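Local atomic coordinates of phage integrase (Pectobacterium atrosepticum, PDB entry 3JU0), a protein that probably binds arm-type DNA sites through this N-terminal domain, as part of a phage-family integrase thought to act in DNA integration and recombination. Residues A[26-31]-A[36-41]; A[61-66]-A[89-94]. One frame throughout, in Å; residues are numbered along the deposited sequence.

Interaction 1: residues A[26-31]-A[36-41]; sequences MHLLVH and KYWRLS
The two central strands of the four-stranded antiparallel sheet of the arm-type binding domain form a hairpin here, with L28 facing W38 and L29 facing Y37. Two hydrogen-bonded pairs, H27 with R39 and L29 with Y37, clamp the backbones together; the bond from L29 N to Y37 O is 2.8 Å long and nearly straight (174°). On one face, with CG anti to the backbone N (chi1 -175°) and chi2 at 76°, L28 CD1 is carried over the six-membered ring of W38, 3.5 Å from its centroid, a CH-pi contact. M26 reaches the same indole obliquely, its SD 5.4 Å from that centroid, a loose Met-aromatic contact. W38 NE1 is hydrogen-bonded to V59 O, and K36 NZ to A11 O and V8 O. On the other face R39 CB lies over the H27 ring, 3.8 Å from the centroid. The outer R39 side chain is strained as built, so the bond from NH1 to W38 O is less certain. H31 CB meets the Y37 ring at its edge, 3.7 Å from CE1. One face is therefore held by largely apolar packing around an indole; on the mixed, partly exposed face of H27, L29, Y37 and R39, carbon atoms of polar residues do much of the packing.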
ATOM      1  N   MET A  26      -3.200   5.968   2.136  1.00 18.33           N
ATOM      2  CA  MET A  26      -2.054   5.047   1.813  1.00 18.88           C
ATOM      3  C   MET A  26      -0.720   5.573   2.260  1.00 19.64           C
ATOM      4  O   MET A  26      -0.434   6.777   2.155  1.00 21.69           O
ATOM      5  CB  MET A  26      -2.012   4.721   0.338  1.00 18.87           C
ATOM      6  CG  MET A  26      -1.104   3.552   0.085  1.00 22.05           C
ATOM      7  SD  MET A  26      -1.025   3.076  -1.641  1.00 25.99           S
ATOM      8  CE  MET A  26       0.044   4.345  -2.345  1.00 23.54           C
ATOM      9  N   HIS A  27       0.112   4.685   2.758  1.00 19.49           N
ATOM     10  CA  HIS A  27       1.466   5.065   3.170  1.00 18.75           C
ATOM     11  C   HIS A  27       2.407   3.931   2.842  1.00 18.14           C
ATOM     12  O   HIS A  27       2.016   2.772   2.668  1.00 17.97           O
ATOM     13  CB  HIS A  27       1.575   5.404   4.635  1.00 20.50           C
ATOM     14  CG  HIS A  27       1.171   4.350   5.603  1.00 21.90           C
ATOM     15  ND1 HIS A  27       2.038   3.433   6.168  1.00 27.61           N
ATOM     16  CD2 HIS A  27      -0.014   4.148   6.196  1.00 23.76           C
ATOM     17  CE1 HIS A  27       1.376   2.669   7.031  1.00 25.07           C
ATOM     18  NE2 HIS A  27       0.138   3.101   7.081  1.00 27.79           N
ATOM     19  N   LEU A  28       3.687   4.287   2.756  1.00 18.08           N
ATOM     20  CA  LEU A  28       4.781   3.306   2.759  1.00 17.58           C
ATOM     21  C   LEU A  28       5.314   3.198   4.190  1.00 18.95           C
ATOM     22  O   LEU A  28       5.671   4.179   4.798  1.00 20.18           O
ATOM     23  CB  LEU A  28       5.869   3.785   1.806  1.00 17.39           C
ATOM     24  CG  LEU A  28       7.038   2.840   1.571  1.00 18.88           C
ATOM     25  CD1 LEU A  28       6.538   1.748   0.641  1.00 20.89           C
ATOM     26  CD2 LEU A  28       8.205   3.588   1.025  1.00 23.46           C
ATOM     27  N   LEU A  29       5.399   1.988   4.698  1.00 18.80           N
ATOM     28  CA  LEU A  29       6.033   1.679   5.954  1.00 19.52           C
ATOM     29  C   LEU A  29       7.449   1.259   5.660  1.00 18.51           C
ATOM     30  O   LEU A  29       7.688   0.255   4.948  1.00 19.48           O
ATOM     31  CB  LEU A  29       5.247   0.587   6.697  1.00 20.63           C
ATOM     32  CG  LEU A  29       5.756   0.269   8.105  1.00 24.20           C
ATOM     33  CD1 LEU A  29       5.428   1.471   9.107  1.00 25.61           C
ATOM     34  CD2 LEU A  29       5.103  -0.988   8.569  1.00 29.56           C
ATOM     35  N   VAL A  30       8.401   2.020   6.197  1.00 18.79           N
ATOM     36  CA  VAL A  30       9.819   1.752   6.002  1.00 18.60           C
ATOM     37  C   VAL A  30      10.299   1.130   7.319  1.00 20.10           C
ATOM     38  O   VAL A  30      10.291   1.787   8.384  1.00 19.67           O
ATOM     39  CB  VAL A  30      10.608   3.031   5.716  1.00 19.46           C
ATOM     40  CG1 VAL A  30      12.087   2.758   5.460  1.00 21.09           C
ATOM     41  CG2 VAL A  30      10.029   3.743   4.510  1.00 19.77           C
ATOM     42  N   HIS A  31      10.614  -0.161   7.257  1.00 21.89           N
ATOM     43  CA  HIS A  31      10.856  -0.940   8.463  1.00 23.47           C
ATOM     44  C   HIS A  31      12.345  -1.038   8.757  1.00 24.06           C
ATOM     45  O   HIS A  31      13.173  -0.951   7.857  1.00 24.67           O
ATOM     46  CB  HIS A  31      10.217  -2.331   8.259  1.00 22.74           C
ATOM     47  CG  HIS A  31      10.007  -3.109   9.532  1.00 26.18           C
ATOM     48  ND1 HIS A  31      11.020  -3.804  10.135  1.00 31.07           N
ATOM     49  CD2 HIS A  31       8.899  -3.330  10.283  1.00 30.60           C
ATOM     50  CE1 HIS A  31      10.558  -4.435  11.198  1.00 30.99           C
ATOM     51  NE2 HIS A  31       9.279  -4.130  11.344  1.00 32.53           N
ATOM     52  N   LYS A  36      10.072  -2.561   2.844  1.00 17.81           N
ATOM     53  CA  LYS A  36       9.199  -1.395   2.547  1.00 17.50           C
ATOM     54  C   LYS A  36       7.798  -1.920   2.161  1.00 17.79           C
ATOM     55  O   LYS A  36       7.706  -2.672   1.202  1.00 19.99           O
ATOM     56  CB  LYS A  36       9.843  -0.567   1.444  1.00 17.93           C
ATOM     57  CG  LYS A  36      11.065   0.238   1.843  1.00 20.04           C
ATOM     58  CD  LYS A  36      11.721   0.916   0.713  1.00 20.73           C
ATOM     59  CE  LYS A  36      12.814   1.850   1.202  1.00 23.05           C
ATOM     60  NZ  LYS A  36      13.665   2.396   0.061  1.00 23.18           N
ATOM     61  N   TYR A  37       6.809  -1.596   3.007  1.00 17.36           N
ATOM     62  CA  TYR A  37       5.489  -2.158   2.945  1.00 18.56           C
ATOM     63  C   TYR A  37       4.477  -1.119   2.530  1.00 18.44           C
ATOM     64  O   TYR A  37       4.423  -0.071   3.131  1.00 19.71           O
ATOM     65  CB  TYR A  37       5.021  -2.746   4.315  1.00 18.24           C
ATOM     66  CG  TYR A  37       5.929  -3.757   4.927  1.00 18.61           C
ATOM     67  CD1 TYR A  37       7.030  -3.379   5.663  1.00 18.71           C
ATOM     68  CD2 TYR A  37       5.647  -5.095   4.858  1.00 18.16           C
ATOM     69  CE1 TYR A  37       7.871  -4.291   6.253  1.00 19.10           C
ATOM     70  CE2 TYR A  37       6.501  -6.033   5.429  1.00 17.60           C
ATOM     71  CZ  TYR A  37       7.643  -5.663   6.092  1.00 18.44           C
ATOM     72  OH  TYR A  37       8.453  -6.614   6.728  1.00 20.74           O
ATOM     73  N   TRP A  38       3.637  -1.423   1.546  1.00 15.61           N
ATOM     74  CA  TRP A  38       2.507  -0.532   1.218  1.00 16.30           C
ATOM     75  C   TRP A  38       1.319  -0.907   2.087  1.00 15.45           C
ATOM     76  O   TRP A  38       0.946  -2.080   2.197  1.00 16.60           O
ATOM     77  CB  TRP A  38       2.090  -0.677  -0.215  1.00 16.27           C
ATOM     78  CG  TRP A  38       3.140  -0.303  -1.218  1.00 16.28           C
ATOM     79  CD1 TRP A  38       3.850  -1.147  -2.006  1.00 17.82           C
ATOM     80  CD2 TRP A  38       3.615   1.005  -1.480  1.00 16.74           C
ATOM     81  NE1 TRP A  38       4.703  -0.426  -2.803  1.00 18.67           N
ATOM     82  CE2 TRP A  38       4.569   0.907  -2.510  1.00 18.33           C
ATOM     83  CE3 TRP A  38       3.302   2.270  -0.964  1.00 18.12           C
ATOM     84  CZ2 TRP A  38       5.281   2.040  -2.996  1.00 19.58           C
ATOM     85  CZ3 TRP A  38       3.992   3.391  -1.494  1.00 20.80           C
ATOM     86  CH2 TRP A  38       4.932   3.249  -2.503  1.00 20.98           C
ATOM     87  N   ARG A  39       0.723   0.116   2.669  1.00 16.07           N
ATOM     88  CA  ARG A  39      -0.422  -0.058   3.583  1.00 18.07           C
ATOM     89  C   ARG A  39      -1.504   0.949   3.310  1.00 17.76           C
ATOM     90  O   ARG A  39      -1.213   2.107   3.011  1.00 18.58           O
ATOM     91  CB  ARG A  39       0.004   0.112   5.040  1.00 21.54           C
ATOM     92  CG  ARG A  39       0.869  -0.984   5.585  1.00 30.76           C
ATOM     93  CD  ARG A  39       1.503  -1.796   4.656  1.00 41.05           C
ATOM     94  NE  ARG A  39       1.657  -3.101   5.299  1.00 44.87           N
ATOM     95  CZ  ARG A  39       1.941  -4.251   4.697  1.00 41.18           C
ATOM     96  NH1 ARG A  39       2.102  -4.457   3.295  1.00 27.73           N
ATOM     97  NH2 ARG A  39       2.053  -5.208   5.550  1.00 39.84           N
ATOM     98  N   LEU A  40      -2.737   0.515   3.520  1.00 17.06           N
ATOM     99  CA  LEU A  40      -3.890   1.420   3.410  1.00 15.59           C
ATOM    100  C   LEU A  40      -4.657   1.438   4.739  1.00 16.63           C
ATOM    101  O   LEU A  40      -5.125   0.388   5.252  1.00 19.07           O
ATOM    102  CB  LEU A  40      -4.850   0.969   2.294  1.00 16.57           C
ATOM    103  CG  LEU A  40      -6.141   1.775   2.167  1.00 18.22           C
ATOM    104  CD1 LEU A  40      -5.794   3.191   1.716  1.00 21.85           C
ATOM    105  CD2 LEU A  40      -7.101   1.139   1.230  1.00 22.05           C
ATOM    106  N   SER A  41      -4.845   2.627   5.293  1.00 18.41           N
ATOM    107  CA  SER A  41      -5.719   2.795   6.451  1.00 20.44           C
ATOM    108  C   SER A  41      -7.137   3.041   5.955  1.00 20.81           C
ATOM    109  O   SER A  41      -7.367   3.874   5.032  1.00 23.45           O
ATOM    110  CB  SER A  41      -5.179   3.969   7.248  1.00 22.32           C
ATOM    111  OG  SER A  41      -5.981   4.242   8.387  1.00 29.60           O
TER

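Interaction 2: residues A[61-66]-A[89-94]; sequences LADARQ and NKTIQE
D63 OD1 accepts from I92 N at 2.8 Å; the amide reaches OD1 on the syn side of the carboxylate, 19° out of its plane. A water also approaches OD1. The other oxygen, OD2, accepts a hydrogen bond from a second water at 2.6 Å, and that water accepts from Q93 N, so the carboxylate engages two successive amides at the start of helix 92-95, one directly and one through solvent. Since OD2 also accepts from S60 N, the aspartate is tied to the beginnings of both helices, and the N-terminal amides would be expected to stabilise its negative charge. T91 CB presses against the same carboxylate, 3.3 Å from OD2. T91 itself is the N-cap: its OG1, turned between the backbone N and the carbonyl carbon (chi1 62°), accepts from E94 N at 3.1 Å, and E94 OE1 accepts from T91 N, completing a capping box. Beside this polar group A62 CB touches I92 CD1 at 3.7 Å, a small apolar patch near the surface. The contact thus sets the C-terminal helix 92-95 against the first turn of helix 61-76, whose L61 and A64 pack on W38 of strand 36-44; farther along that helix R67 bonds N89 O.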
ATOM      1  N   LEU A  61       5.170   2.207  -6.715  1.00 19.02           N
ATOM      2  CA  LEU A  61       4.262   3.244  -6.269  1.00 19.31           C
ATOM      3  C   LEU A  61       2.992   3.321  -7.132  1.00 19.92           C
ATOM      4  O   LEU A  61       1.877   3.360  -6.601  1.00 20.12           O
ATOM      5  CB  LEU A  61       5.024   4.597  -6.300  1.00 20.15           C
ATOM      6  CG  LEU A  61       4.178   5.851  -6.016  1.00 21.34           C
ATOM      7  CD1 LEU A  61       3.462   5.851  -4.676  1.00 20.95           C
ATOM      8  CD2 LEU A  61       5.017   7.133  -6.109  1.00 23.63           C
ATOM      9  N   ALA A  62       3.162   3.254  -8.436  1.00 21.48           N
ATOM     10  CA  ALA A  62       1.999   3.194  -9.329  1.00 20.98           C
ATOM     11  C   ALA A  62       1.123   1.983  -9.064  1.00 21.13           C
ATOM     12  O   ALA A  62      -0.134   2.070  -9.059  1.00 21.63           O
ATOM     13  CB  ALA A  62       2.418   3.258 -10.757  1.00 24.24           C
ATOM     14  N   ASP A  63       1.742   0.819  -8.901  1.00 20.01           N
ATOM     15  CA  ASP A  63       1.018  -0.376  -8.578  1.00 20.37           C
ATOM     16  C   ASP A  63       0.244  -0.247  -7.232  1.00 17.62           C
ATOM     17  O   ASP A  63      -0.912  -0.652  -7.102  1.00 18.23           O
ATOM     18  CB  ASP A  63       1.951  -1.561  -8.431  1.00 21.23           C
ATOM     19  CG  ASP A  63       2.683  -1.994  -9.680  1.00 26.60           C
ATOM     20  OD1 ASP A  63       2.095  -1.955 -10.789  1.00 28.45           O
ATOM     21  OD2 ASP A  63       3.860  -2.522  -9.473  1.00 25.93           O
ATOM     22  N   ALA A  64       0.869   0.358  -6.245  1.00 17.38           N
ATOM     23  CA  ALA A  64       0.280   0.547  -4.953  1.00 16.40           C
ATOM     24  C   ALA A  64      -0.947   1.471  -5.027  1.00 16.61           C
ATOM     25  O   ALA A  64      -1.965   1.182  -4.434  1.00 16.54           O
ATOM     26  CB  ALA A  64       1.271   1.085  -3.967  1.00 17.07           C
ATOM     27  N   ARG A  65      -0.842   2.535  -5.801  1.00 17.08           N
ATOM     28  CA  ARG A  65      -1.988   3.447  -6.035  1.00 17.81           C
ATOM     29  C   ARG A  65      -3.103   2.695  -6.740  1.00 16.80           C
ATOM     30  O   ARG A  65      -4.282   2.925  -6.404  1.00 18.27           O
ATOM     31  CB  ARG A  65      -1.554   4.716  -6.769  1.00 18.23           C
ATOM     32  CG  ARG A  65      -0.650   5.596  -5.996  1.00 19.78           C
ATOM     33  CD  ARG A  65      -0.120   6.747  -6.779  1.00 21.77           C
ATOM     34  NE  ARG A  65       0.601   7.676  -5.947  1.00 22.58           N
ATOM     35  CZ  ARG A  65       1.508   8.528  -6.397  1.00 25.37           C
ATOM     36  NH1 ARG A  65       1.842   8.536  -7.667  1.00 28.96           N
ATOM     37  NH2 ARG A  65       2.090   9.320  -5.547  1.00 27.29           N
ATOM     38  N   GLN A  66      -2.785   1.786  -7.664  1.00 18.78           N
ATOM     39  CA  GLN A  66      -3.826   0.990  -8.330  1.00 18.42           C
ATOM     40  C   GLN A  66      -4.529   0.081  -7.359  1.00 17.57           C
ATOM     41  O   GLN A  66      -5.779  -0.066  -7.381  1.00 18.70           O
ATOM     42  CB  GLN A  66      -3.171   0.178  -9.479  1.00 20.84           C
ATOM     43  CG  GLN A  66      -4.073  -0.797 -10.142  1.00 25.29           C
ATOM     44  CD  GLN A  66      -5.219  -0.163 -10.815  1.00 35.37           C
ATOM     45  OE1 GLN A  66      -6.262  -0.825 -11.005  1.00 46.02           O
ATOM     46  NE2 GLN A  66      -5.090   1.113 -11.183  1.00 38.43           N
ATOM     47  N   ASN A  89      -4.210  -8.436  -8.302  1.00 33.01           N
ATOM     48  CA  ASN A  89      -3.925  -7.212  -9.001  1.00 31.92           C
ATOM     49  C   ASN A  89      -2.576  -7.277  -9.695  1.00 33.04           C
ATOM     50  O   ASN A  89      -1.537  -7.116  -9.082  1.00 33.21           O
ATOM     51  CB  ASN A  89      -3.866  -6.046  -8.013  1.00 30.70           C
ATOM     52  CG  ASN A  89      -5.202  -5.721  -7.412  1.00 31.95           C
ATOM     53  OD1 ASN A  89      -6.095  -5.187  -8.093  1.00 37.36           O
ATOM     54  ND2 ASN A  89      -5.319  -5.952  -6.131  1.00 32.66           N
ATOM     55  N   LYS A  90      -2.563  -7.566 -10.976  1.00 34.85           N
ATOM     56  CA  LYS A  90      -1.270  -7.727 -11.647  1.00 36.08           C
ATOM     57  C   LYS A  90      -0.519  -6.420 -11.639  1.00 35.21           C
ATOM     58  O   LYS A  90      -1.106  -5.315 -11.795  1.00 36.76           O
ATOM     59  CB  LYS A  90      -1.453  -8.208 -13.095  1.00 37.10           C
ATOM     60  CG  LYS A  90      -2.106  -9.548 -13.184  1.00 39.53           C
ATOM     61  N   THR A  91       0.788  -6.505 -11.467  1.00 33.35           N
ATOM     62  CA  THR A  91       1.588  -5.299 -11.427  1.00 32.83           C
ATOM     63  C   THR A  91       1.994  -4.873 -12.824  1.00 33.96           C
ATOM     64  O   THR A  91       1.849  -5.619 -13.801  1.00 34.22           O
ATOM     65  CB  THR A  91       2.882  -5.487 -10.634  1.00 31.49           C
ATOM     66  OG1 THR A  91       3.677  -6.498 -11.292  1.00 32.49           O
ATOM     67  CG2 THR A  91       2.618  -5.855  -9.206  1.00 31.19           C
ATOM     68  N   ILE A  92       2.474  -3.662 -12.934  1.00 35.82           N
ATOM     69  CA  ILE A  92       2.801  -3.156 -14.260  1.00 39.07           C
ATOM     70  C   ILE A  92       3.851  -4.060 -14.938  1.00 40.98           C
ATOM     71  O   ILE A  92       3.707  -4.431 -16.139  1.00 41.52           O
ATOM     72  CB  ILE A  92       3.240  -1.665 -14.216  1.00 39.88           C
ATOM     73  CG1 ILE A  92       2.080  -0.733 -13.822  1.00 41.96           C
ATOM     74  CG2 ILE A  92       3.817  -1.317 -15.582  1.00 40.31           C
ATOM     75  CD1 ILE A  92       2.514   0.652 -13.372  1.00 43.81           C
ATOM     76  N   GLN A  93       4.893  -4.436 -14.183  1.00 40.82           N
ATOM     77  CA  GLN A  93       5.905  -5.396 -14.648  1.00 42.01           C
ATOM     78  C   GLN A  93       5.393  -6.789 -14.975  1.00 42.43           C
ATOM     79  O   GLN A  93       5.867  -7.405 -15.938  1.00 42.95           O
ATOM     80  CB  GLN A  93       6.982  -5.609 -13.604  1.00 41.46           C
ATOM     81  N   GLU A  94       4.511  -7.314 -14.129  1.00 42.20           N
ATOM     82  CA  GLU A  94       3.912  -8.597 -14.395  1.00 42.88           C
ATOM     83  C   GLU A  94       3.206  -8.508 -15.724  1.00 44.32           C
ATOM     84  O   GLU A  94       3.239  -9.466 -16.490  1.00 43.57           O
ATOM     85  CB  GLU A  94       2.952  -8.999 -13.268  1.00 42.89           C
ATOM     86  CG  GLU A  94       3.724  -9.557 -12.070  1.00 43.14           C
ATOM     87  CD  GLU A  94       2.867  -9.736 -10.855  1.00 45.50           C
ATOM     88  OE1 GLU A  94       1.641  -9.412 -10.955  1.00 41.30           O
ATOM     89  OE2 GLU A  94       3.437 -10.193  -9.826  1.00 48.73           O
TER
HETATM   90  O   HOH W   1       5.459  -3.074 -11.486  1.00 37.28           O
HETATM   91  O   HOH W   2      -0.603  -2.091 -11.434  1.00 38.62           O

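Helix 61-76 joins the two contacts: it packs under the hairpin of interaction 1, its A64 and R65 against M26, so one face of that hairpin rests on the helix that carries interaction 2. The centre of interaction 1 lies about 5 Å from the centre of the chain, that of interaction 2 about 10 Å, and the two contact centres are about 15 Å apart. The hairpin joins neighbouring strands by regular backbone bonding and has a buried apolar face; the helix contact is smaller, brings together parts distant in sequence, and depends on one carboxylate, a capped helix start and bridging water. Together they layer sheet, long helix and C-terminal segment.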